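Local coordinates for V-type ATP synthase alpha chain (Nanoarchaeum equitans Kin4-M, PDB 5BN3), which is the A subunit of a V-type ATP synthase, a P-loop protein of the ATP synthase alpha/beta family that binds ADP and magnesium, at residues A[146-151]-A[180-185]; A[166-169]-A[175-178]; A[446-451]-A[511-516]. All coordinates share one frame; numbering follows the deposited sequence.

Followed from the N terminus, the chain passes an antiparallel beta domain and strand 68-71 before it reaches the barrel-sandwich region, where contact 1 opens at 146-151. The chain then makes the short strands of that region; contact 2, 166-169 with 175-178, closes a tight hairpin, and two residues later 180-185 returns to close contact 1. Contact 2 is thus nested within the loop of contact 1, their centres about 14 Å apart. Contact 3 follows in series, much further along the chain: 446-451 and 511-516 bring together helices 441-458 and 503-523 of the C-terminal domain. The centre of contact 3 is about 51 Å from that of contact 1, across the chain's centre.

Contact 1: residues A[146-151]-A[180-185]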
loop_
_atom_site.group_PDB
_atom_site.type_symbol
_atom_site.label_atom_id
_atom_site.label_comp_id
_atom_site.label_asym_id
_atom_site.label_seq_id
_atom_site.Cartn_x
_atom_site.Cartn_y
_atom_site.Cartn_z
ATOM N N VAL A 146 -47.799 13.863 -23.555
ATOM C CA VAL A 146 -48.136 14.885 -22.576
ATOM C C VAL A 146 -47.419 14.579 -21.267
ATOM O O VAL A 146 -47.149 13.412 -20.971
ATOM C CB VAL A 146 -49.663 14.970 -22.357
ATOM C CG1 VAL A 146 -50.363 15.312 -23.657
ATOM C CG2 VAL A 146 -50.200 13.665 -21.806
ATOM N N PRO A 147 -47.083 15.625 -20.492
ATOM C CA PRO A 147 -46.372 15.422 -19.223
ATOM C C PRO A 147 -47.119 14.463 -18.303
ATOM O O PRO A 147 -48.349 14.404 -18.368
ATOM C CB PRO A 147 -46.356 16.822 -18.607
ATOM C CG PRO A 147 -46.433 17.747 -19.773
ATOM C CD PRO A 147 -47.305 17.054 -20.781
ATOM N N PRO A 148 -46.385 13.709 -17.467
ATOM C CA PRO A 148 -46.997 12.740 -16.551
ATOM C C PRO A 148 -48.066 13.344 -15.637
ATOM O O PRO A 148 -48.960 12.618 -15.197
ATOM C CB PRO A 148 -45.807 12.256 -15.716
ATOM C CG PRO A 148 -44.640 12.389 -16.630
ATOM C CD PRO A 148 -44.913 13.625 -17.455
ATOM N N ASN A 149 -47.981 14.644 -15.366
ATOM C CA ASN A 149 -48.924 15.283 -14.448
ATOM C C ASN A 149 -50.175 15.903 -15.081
ATOM O O ASN A 149 -51.060 16.370 -14.362
ATOM C CB ASN A 149 -48.215 16.304 -13.542
ATOM C CG ASN A 149 -47.701 17.524 -14.301
ATOM O OD1 ASN A 149 -47.951 17.691 -15.495
ATOM N ND2 ASN A 149 -46.986 18.392 -13.592
ATOM N N VAL A 150 -50.258 15.917 -16.410
ATOM C CA VAL A 150 -51.453 16.466 -17.054
ATOM C C VAL A 150 -52.509 15.393 -17.324
ATOM O O VAL A 150 -52.194 14.249 -17.665
ATOM C CB VAL A 150 -51.139 17.294 -18.333
ATOM C CG1 VAL A 150 -49.781 17.964 -18.219
ATOM C CG2 VAL A 150 -51.207 16.436 -19.574
ATOM N N GLU A 151 -53.768 15.781 -17.151
ATOM C CA GLU A 151 -54.891 14.863 -17.255
ATOM C C GLU A 151 -56.156 15.682 -17.467
ATOM O O GLU A 151 -56.248 16.822 -17.007
ATOM C CB GLU A 151 -55.007 14.032 -15.972
ATOM C CG GLU A 151 -56.089 12.959 -15.988
ATOM C CD GLU A 151 -56.276 12.300 -14.632
ATOM O OE1 GLU A 151 -55.785 12.855 -13.625
ATOM O OE2 GLU A 151 -56.914 11.226 -14.570
ATOM N N HIS A 180 -41.988 19.640 -23.120
ATOM C CA HIS A 180 -42.159 19.943 -21.702
ATOM C C HIS A 180 -40.824 19.846 -20.971
ATOM O O HIS A 180 -39.882 19.222 -21.462
ATOM C CB HIS A 180 -43.217 19.044 -21.048
ATOM C CG HIS A 180 -42.794 17.616 -20.878
ATOM N ND1 HIS A 180 -42.882 16.688 -21.890
ATOM C CD2 HIS A 180 -42.306 16.956 -19.800
ATOM C CE1 HIS A 180 -42.453 15.517 -21.449
ATOM N NE2 HIS A 180 -42.098 15.652 -20.186
ATOM N N GLU A 181 -40.741 20.488 -19.810
ATOM C CA GLU A 181 -39.516 20.487 -19.022
ATOM C C GLU A 181 -39.563 19.395 -17.963
ATOM O O GLU A 181 -40.629 19.077 -17.435
ATOM C CB GLU A 181 -39.307 21.849 -18.357
ATOM C CG GLU A 181 -39.029 22.984 -19.326
ATOM C CD GLU A 181 -38.750 24.294 -18.614
ATOM O OE1 GLU A 181 -39.307 24.500 -17.515
ATOM O OE2 GLU A 181 -37.971 25.112 -19.147
ATOM N N TRP A 182 -38.404 18.821 -17.652
ATOM C CA TRP A 182 -38.327 17.782 -16.634
ATOM C C TRP A 182 -37.025 17.865 -15.842
ATOM O O TRP A 182 -35.953 18.037 -16.424
ATOM C CB TRP A 182 -38.468 16.399 -17.273
ATOM C CG TRP A 182 -38.632 15.315 -16.268
ATOM C CD1 TRP A 182 -37.649 14.544 -15.723
ATOM C CD2 TRP A 182 -39.859 14.885 -15.671
ATOM N NE1 TRP A 182 -38.189 13.655 -14.826
ATOM C CE2 TRP A 182 -39.546 13.845 -14.776
ATOM C CE3 TRP A 182 -41.193 15.278 -15.809
ATOM C CZ2 TRP A 182 -40.520 13.192 -14.022
ATOM C CZ3 TRP A 182 -42.156 14.632 -15.061
ATOM C CH2 TRP A 182 -41.817 13.599 -14.179
ATOM N N PRO A 183 -37.118 17.746 -14.509
ATOM C CA PRO A 183 -35.934 17.764 -13.641
ATOM C C PRO A 183 -35.052 16.545 -13.908
ATOM O O PRO A 183 -35.518 15.416 -13.751
ATOM C CB PRO A 183 -36.530 17.678 -12.228
ATOM C CG PRO A 183 -37.969 18.099 -12.381
ATOM C CD PRO A 183 -38.368 17.619 -13.741
ATOM N N ILE A 184 -33.799 16.770 -14.292
ATOM C CA ILE A 184 -32.912 15.678 -14.690
ATOM C C ILE A 184 -32.537 14.725 -13.552
ATOM O O ILE A 184 -32.163 13.579 -13.801
ATOM C CB ILE A 184 -31.623 16.203 -15.365
ATOM C CG1 ILE A 184 -30.839 17.105 -14.411
ATOM C CG2 ILE A 184 -31.954 16.933 -16.658
ATOM C CD1 ILE A 184 -29.517 17.586 -14.981
ATOM N N ARG A 185 -32.631 15.195 -12.312
ATOM C CA ARG A 185 -32.306 14.357 -11.156
ATOM C C ARG A 185 -33.464 13.452 -10.755
ATOM O O ARG A 185 -33.338 12.636 -9.844
ATOM C CB ARG A 185 -31.892 15.217 -9.958
ATOM C CG ARG A 185 -30.579 15.957 -10.142
ATOM C CD ARG A 185 -30.149 16.652 -8.862
ATOM N NE ARG A 185 -28.919 17.414 -9.052
ATOM C CZ ARG A 185 -27.698 16.895 -8.961
ATOM N NH1 ARG A 185 -27.544 15.609 -8.678
ATOM N NH2 ARG A 185 -26.634 17.660 -9.154
#
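A proline-rich type I beta turn in the barrel-sandwich domain, P147 to V150, packs here against strand 180-183, and P147 and P148 meet H180 and W182. The turn is closed by V150 N on P147 O at 3.1 Å. Proline suits the second place of the turn, that of P148, because its ring holds phi (-55°) near the value a type I turn needs there; together the two proline rings offer compact apolar carbons to the strand. P147 and H180 run alongside one another in opposite senses: P147 CG rests 3.7 Å from H180 CB, while P147 CB lies over one face of the imidazole, 4.1 Å above its plane and nearer the ring's edge than its middle. A chi1 of 71° places the H180 ring between its own backbone N and carbonyl carbon, with one face turned to P147 CB. The polar edge has another task, since NE2 is hydrogen-bonded to R188. Further along the turn, P148 comes obliquely to the six-membered part of the W182 indole, with CG 3.7 Å from CZ3. With chi1 at -170°, W182 reaches out from the strand and brings this wide apolar surface to the small proline ring. The indole NE1 bonds to K186 O, R188 makes a cation-pi contact with the ring, and P189 touches both W182 and P148. The strand pairs with 68-71, so the turn is packed onto a two-stranded sheet. Next in sequence to the tryptophan, P183 CD sits 3.4 Å above one face of the indole.

Contact 2: residues A[166-169]-A[175-178]; sequences ETIA and PIKL
With chi1 at 51°, I168 carries CG1 between its own backbone N and carbonyl carbon and lays it 3.3 Å from I176 O, at the mouth of an antiparallel beta hairpin of the barrel-sandwich domain. At I176, the first torsion leaves CG2 anti to the backbone N, where it meets I168 CD1. Two backbone bonds tie the segments: I168 N to I176 O at 2.9 Å, almost straight at 174°, and I176 N to A169 O at 2.8 Å, its donor tilted 28° from the carbonyl plane. A169 and I176 are a hydrogen-bonded pair; their CB atoms lie 4.1 Å apart, and alanine adds no further bulk beside I176. I168 meets L178 at about a right angle, CG2 against CG; these branched side chains suit a buried place, packing on F116 of strand 114-118, with I168 also on I132. The K177 chain bends at chi2 and chi4, passes E166 O with CG, and brings NZ to E165 O. Past the paired residues the segments diverge, and a water between them accepts from L178 N at 2.9 Å and lies close to E166 O, a bond that is doubtful because the 2.5 Å from the water to E166 O is so short.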
loop_
_atom_site.group_PDB
_atom_site.type_symbol
_atom_site.label_atom_id
_atom_site.label_comp_id
_atom_site.label_asym_id
_atom_site.label_seq_id
_atom_site.Cartn_x
_atom_site.Cartn_y
_atom_site.Cartn_z
ATOM N N GLU A 166 -45.372 27.203 -29.403
ATOM C CA GLU A 166 -46.781 27.391 -29.741
ATOM C C GLU A 166 -47.694 26.331 -29.127
ATOM O O GLU A 166 -47.339 25.152 -29.056
ATOM C CB GLU A 166 -46.964 27.444 -31.262
ATOM C CG GLU A 166 -46.315 28.659 -31.907
ATOM C CD GLU A 166 -46.641 28.799 -33.378
ATOM O OE1 GLU A 166 -46.462 27.820 -34.128
ATOM O OE2 GLU A 166 -47.078 29.895 -33.789
ATOM N N THR A 167 -48.871 26.767 -28.687
ATOM C CA THR A 167 -49.886 25.872 -28.138
ATOM C C THR A 167 -50.455 24.975 -29.237
ATOM O O THR A 167 -50.871 25.461 -30.290
ATOM C CB THR A 167 -51.033 26.678 -27.490
ATOM O OG1 THR A 167 -50.501 27.536 -26.472
ATOM C CG2 THR A 167 -52.072 25.751 -26.876
ATOM N N ILE A 168 -50.464 23.667 -28.992
ATOM C CA ILE A 168 -50.987 22.706 -29.961
ATOM C C ILE A 168 -52.269 22.056 -29.456
ATOM O O ILE A 168 -52.983 21.395 -30.211
ATOM C CB ILE A 168 -49.952 21.613 -30.299
ATOM C CG1 ILE A 168 -49.385 20.988 -29.025
ATOM C CG2 ILE A 168 -48.827 22.184 -31.136
ATOM C CD1 ILE A 168 -49.793 19.551 -28.821
ATOM N N ALA A 169 -52.545 22.245 -28.169
ATOM C CA ALA A 169 -53.749 21.713 -27.546
ATOM C C ALA A 169 -54.015 22.379 -26.203
ATOM O O ALA A 169 -53.115 22.974 -25.608
ATOM C CB ALA A 169 -53.641 20.210 -27.373
ATOM N N PRO A 175 -52.517 25.043 -21.475
ATOM C CA PRO A 175 -51.867 24.933 -22.786
ATOM C C PRO A 175 -50.868 23.777 -22.857
ATOM O O PRO A 175 -50.074 23.588 -21.933
ATOM C CB PRO A 175 -51.121 26.266 -22.916
ATOM C CG PRO A 175 -51.830 27.198 -21.976
ATOM C CD PRO A 175 -52.242 26.337 -20.827
ATOM N N ILE A 176 -50.914 23.018 -23.949
ATOM C CA ILE A 176 -49.963 21.938 -24.185
ATOM C C ILE A 176 -49.020 22.343 -25.316
ATOM O O ILE A 176 -49.466 22.852 -26.345
ATOM C CB ILE A 176 -50.684 20.623 -24.562
ATOM C CG1 ILE A 176 -51.656 20.205 -23.455
ATOM C CG2 ILE A 176 -49.681 19.509 -24.853
ATOM C CD1 ILE A 176 -51.011 20.037 -22.095
ATOM N N LYS A 177 -47.721 22.133 -25.123
ATOM C CA LYS A 177 -46.740 22.435 -26.162
ATOM C C LYS A 177 -46.223 21.163 -26.820
ATOM O O LYS A 177 -46.640 20.061 -26.466
ATOM C CB LYS A 177 -45.563 23.231 -25.588
ATOM C CG LYS A 177 -45.773 24.734 -25.547
ATOM C CD LYS A 177 -46.780 25.146 -24.486
ATOM C CE LYS A 177 -47.014 26.651 -24.511
ATOM N NZ LYS A 177 -45.746 27.429 -24.409
ATOM N N LEU A 178 -45.322 21.327 -27.784
ATOM C CA LEU A 178 -44.647 20.197 -28.412
ATOM C C LEU A 178 -43.533 19.687 -27.503
ATOM O O LEU A 178 -42.943 18.634 -27.755
ATOM C CB LEU A 178 -44.072 20.600 -29.773
ATOM C CG LEU A 178 -45.072 20.792 -30.915
ATOM C CD1 LEU A 178 -44.390 21.347 -32.152
ATOM C CD2 LEU A 178 -45.744 19.476 -31.240
HETATM O O HOH W 1 -45.393 23.688 -29.396
#

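Contact 3: residues A[446-451]-A[511-516]; sequences EEFFAI and RIIHKY
Segments 446-451 and 511-516 are short pieces of two longer helices, 441-458 and 503-523, both in the C-terminal helical domain. Their backbones approach most closely at E447 and H514, whose CA atoms are 8.4 Å apart, and side chains bridge that gap in two places, one polar and one apolar. E447 holds CG anti to its backbone N (chi1 -169°) and stays extended, long enough to carry its carboxylate across to H514. There ND1 donates to OE1 at 3.0 Å with a nearly straight angle of 168°. OE1 lies in the imidazole plane and is met on its syn side, with the carboxylate turned 33° from the ring. OE2 receives only a weak, bent bond from the same ND1 at 3.2 Å. A negative carboxylate so close would probably favour a protonated, positively charged imidazole. One residue further along, F448 meets I513 at about a right angle: CG2 of I513 comes obliquely to the ring, 3.6 Å from CE1, and CD1 reaches CZ at 3.9 Å. The flat phenyl and the branched isoleucine suit this buried side, while the polar pair is partly exposed. Helix 472-489 also packs on the phenylalanine: its F488 makes an edge-to-face contact with F448, and its I484 packs on both F448 and I451. I513 also touches I541 of helix 537-542, so this apolar contact is set among four helices.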
loop_
_atom_site.group_PDB
_atom_site.type_symbol
_atom_site.label_atom_id
_atom_site.label_comp_id
_atom_site.label_asym_id
_atom_site.label_seq_id
_atom_site.Cartn_x
_atom_site.Cartn_y
_atom_site.Cartn_z
ATOM N N GLU A 446 -20.656 -22.540 -26.692
ATOM C CA GLU A 446 -20.008 -23.326 -25.643
ATOM C C GLU A 446 -18.675 -23.876 -26.126
ATOM O O GLU A 446 -17.703 -23.948 -25.374
ATOM C CB GLU A 446 -20.906 -24.492 -25.217
ATOM C CG GLU A 446 -22.089 -24.107 -24.349
ATOM C CD GLU A 446 -22.912 -25.312 -23.933
ATOM O OE1 GLU A 446 -22.811 -26.363 -24.604
ATOM O OE2 GLU A 446 -23.656 -25.212 -22.934
ATOM N N GLU A 447 -18.648 -24.266 -27.395
ATOM C CA GLU A 447 -17.460 -24.822 -28.027
ATOM C C GLU A 447 -16.354 -23.774 -28.140
ATOM O O GLU A 447 -15.184 -24.061 -27.875
ATOM C CB GLU A 447 -17.838 -25.350 -29.411
ATOM C CG GLU A 447 -16.783 -26.184 -30.107
ATOM C CD GLU A 447 -17.274 -26.715 -31.440
ATOM O OE1 GLU A 447 -16.950 -26.105 -32.482
ATOM O OE2 GLU A 447 -17.991 -27.740 -31.449
ATOM N N PHE A 448 -16.728 -22.562 -28.538
ATOM C CA PHE A 448 -15.776 -21.459 -28.634
ATOM C C PHE A 448 -15.161 -21.153 -27.270
ATOM O O PHE A 448 -13.948 -20.989 -27.150
ATOM C CB PHE A 448 -16.448 -20.204 -29.206
ATOM C CG PHE A 448 -16.542 -20.189 -30.712
ATOM C CD1 PHE A 448 -16.350 -21.347 -31.454
ATOM C CD2 PHE A 448 -16.807 -19.004 -31.384
ATOM C CE1 PHE A 448 -16.431 -21.323 -32.838
ATOM C CE2 PHE A 448 -16.889 -18.975 -32.769
ATOM C CZ PHE A 448 -16.701 -20.137 -33.495
ATOM N N PHE A 449 -16.004 -21.081 -26.244
ATOM C CA PHE A 449 -15.531 -20.832 -24.886
ATOM C C PHE A 449 -14.602 -21.944 -24.410
ATOM O O PHE A 449 -13.589 -21.683 -23.763
ATOM C CB PHE A 449 -16.715 -20.696 -23.926
ATOM C CG PHE A 449 -17.299 -19.310 -23.869
ATOM C CD1 PHE A 449 -16.579 -18.265 -23.307
ATOM C CD2 PHE A 449 -18.574 -19.056 -24.352
ATOM C CE1 PHE A 449 -17.113 -16.989 -23.242
ATOM C CE2 PHE A 449 -19.115 -17.781 -24.289
ATOM C CZ PHE A 449 -18.384 -16.747 -23.733
ATOM N N ALA A 450 -14.950 -23.186 -24.736
ATOM C CA ALA A 450 -14.148 -24.338 -24.330
ATOM C C ALA A 450 -12.761 -24.330 -24.969
ATOM O O ALA A 450 -11.770 -24.665 -24.320
ATOM C CB ALA A 450 -14.878 -25.634 -24.657
ATOM N N ILE A 451 -12.699 -23.951 -26.242
ATOM C CA ILE A 451 -11.436 -23.905 -26.976
ATOM C C ILE A 451 -10.534 -22.767 -26.493
ATOM O O ILE A 451 -9.333 -22.959 -26.292
ATOM C CB ILE A 451 -11.688 -23.784 -28.500
ATOM C CG1 ILE A 451 -12.292 -25.084 -29.041
ATOM C CG2 ILE A 451 -10.407 -23.453 -29.242
ATOM C CD1 ILE A 451 -12.807 -24.974 -30.462
ATOM N N ARG A 511 -20.588 -21.092 -38.041
ATOM C CA ARG A 511 -20.895 -22.365 -38.690
ATOM C C ARG A 511 -19.722 -22.935 -39.482
ATOM O O ARG A 511 -19.464 -24.135 -39.430
ATOM C CB ARG A 511 -22.126 -22.221 -39.589
ATOM C CG ARG A 511 -23.441 -22.220 -38.825
ATOM C CD ARG A 511 -24.627 -21.973 -39.739
ATOM N NE ARG A 511 -25.889 -22.085 -39.015
ATOM C CZ ARG A 511 -27.023 -21.498 -39.384
ATOM N NH1 ARG A 511 -27.057 -20.743 -40.474
ATOM N NH2 ARG A 511 -28.119 -21.660 -38.658
ATOM N N ILE A 512 -19.008 -22.077 -40.204
ATOM C CA ILE A 512 -17.869 -22.526 -41.000
ATOM C C ILE A 512 -16.663 -22.881 -40.123
ATOM O O ILE A 512 -15.913 -23.808 -40.436
ATOM C CB ILE A 512 -17.494 -21.501 -42.101
ATOM C CG1 ILE A 512 -16.434 -22.075 -43.042
ATOM C CG2 ILE A 512 -17.018 -20.191 -41.494
ATOM C CD1 ILE A 512 -16.859 -23.355 -43.722
ATOM N N ILE A 513 -16.492 -22.158 -39.020
ATOM C CA ILE A 513 -15.447 -22.474 -38.050
ATOM C C ILE A 513 -15.746 -23.817 -37.385
ATOM O O ILE A 513 -14.863 -24.663 -37.242
ATOM C CB ILE A 513 -15.323 -21.372 -36.969
ATOM C CG1 ILE A 513 -14.721 -20.098 -37.566
ATOM C CG2 ILE A 513 -14.455 -21.842 -35.817
ATOM C CD1 ILE A 513 -14.676 -18.932 -36.594
ATOM N N HIS A 514 -17.001 -24.005 -36.985
ATOM C CA HIS A 514 -17.439 -25.258 -36.381
ATOM C C HIS A 514 -17.297 -26.422 -37.356
ATOM O O HIS A 514 -16.904 -27.524 -36.968
ATOM C CB HIS A 514 -18.890 -25.147 -35.914
ATOM C CG HIS A 514 -19.483 -26.446 -35.468
ATOM N ND1 HIS A 514 -18.990 -27.160 -34.396
ATOM C CD2 HIS A 514 -20.526 -27.162 -35.949
ATOM C CE1 HIS A 514 -19.706 -28.258 -34.236
ATOM N NE2 HIS A 514 -20.644 -28.285 -35.165
ATOM N N LYS A 515 -17.624 -26.173 -38.620
ATOM C CA LYS A 515 -17.533 -27.192 -39.661
ATOM C C LYS A 515 -16.082 -27.589 -39.913
ATOM O O LYS A 515 -15.779 -28.761 -40.129
ATOM C CB LYS A 515 -18.186 -26.691 -40.954
ATOM C CG LYS A 515 -18.271 -27.731 -42.063
ATOM C CD LYS A 515 -18.913 -27.155 -43.322
ATOM C CE LYS A 515 -20.404 -26.901 -43.147
ATOM N NZ LYS A 515 -21.208 -28.155 -43.166
ATOM N N TYR A 516 -15.188 -26.605 -39.884
ATOM C CA TYR A 516 -13.761 -26.867 -40.014
ATOM C C TYR A 516 -13.273 -27.691 -38.830
ATOM O O TYR A 516 -12.464 -28.602 -38.986
ATOM C CB TYR A 516 -12.984 -25.551 -40.097
ATOM C CG TYR A 516 -11.481 -25.718 -40.186
ATOM C CD1 TYR A 516 -10.876 -26.085 -41.380
ATOM C CD2 TYR A 516 -10.668 -25.494 -39.083
ATOM C CE1 TYR A 516 -9.505 -26.235 -41.471
ATOM C CE2 TYR A 516 -9.294 -25.642 -39.166
ATOM C CZ TYR A 516 -8.720 -26.012 -40.363
ATOM O OH TYR A 516 -7.356 -26.161 -40.460
#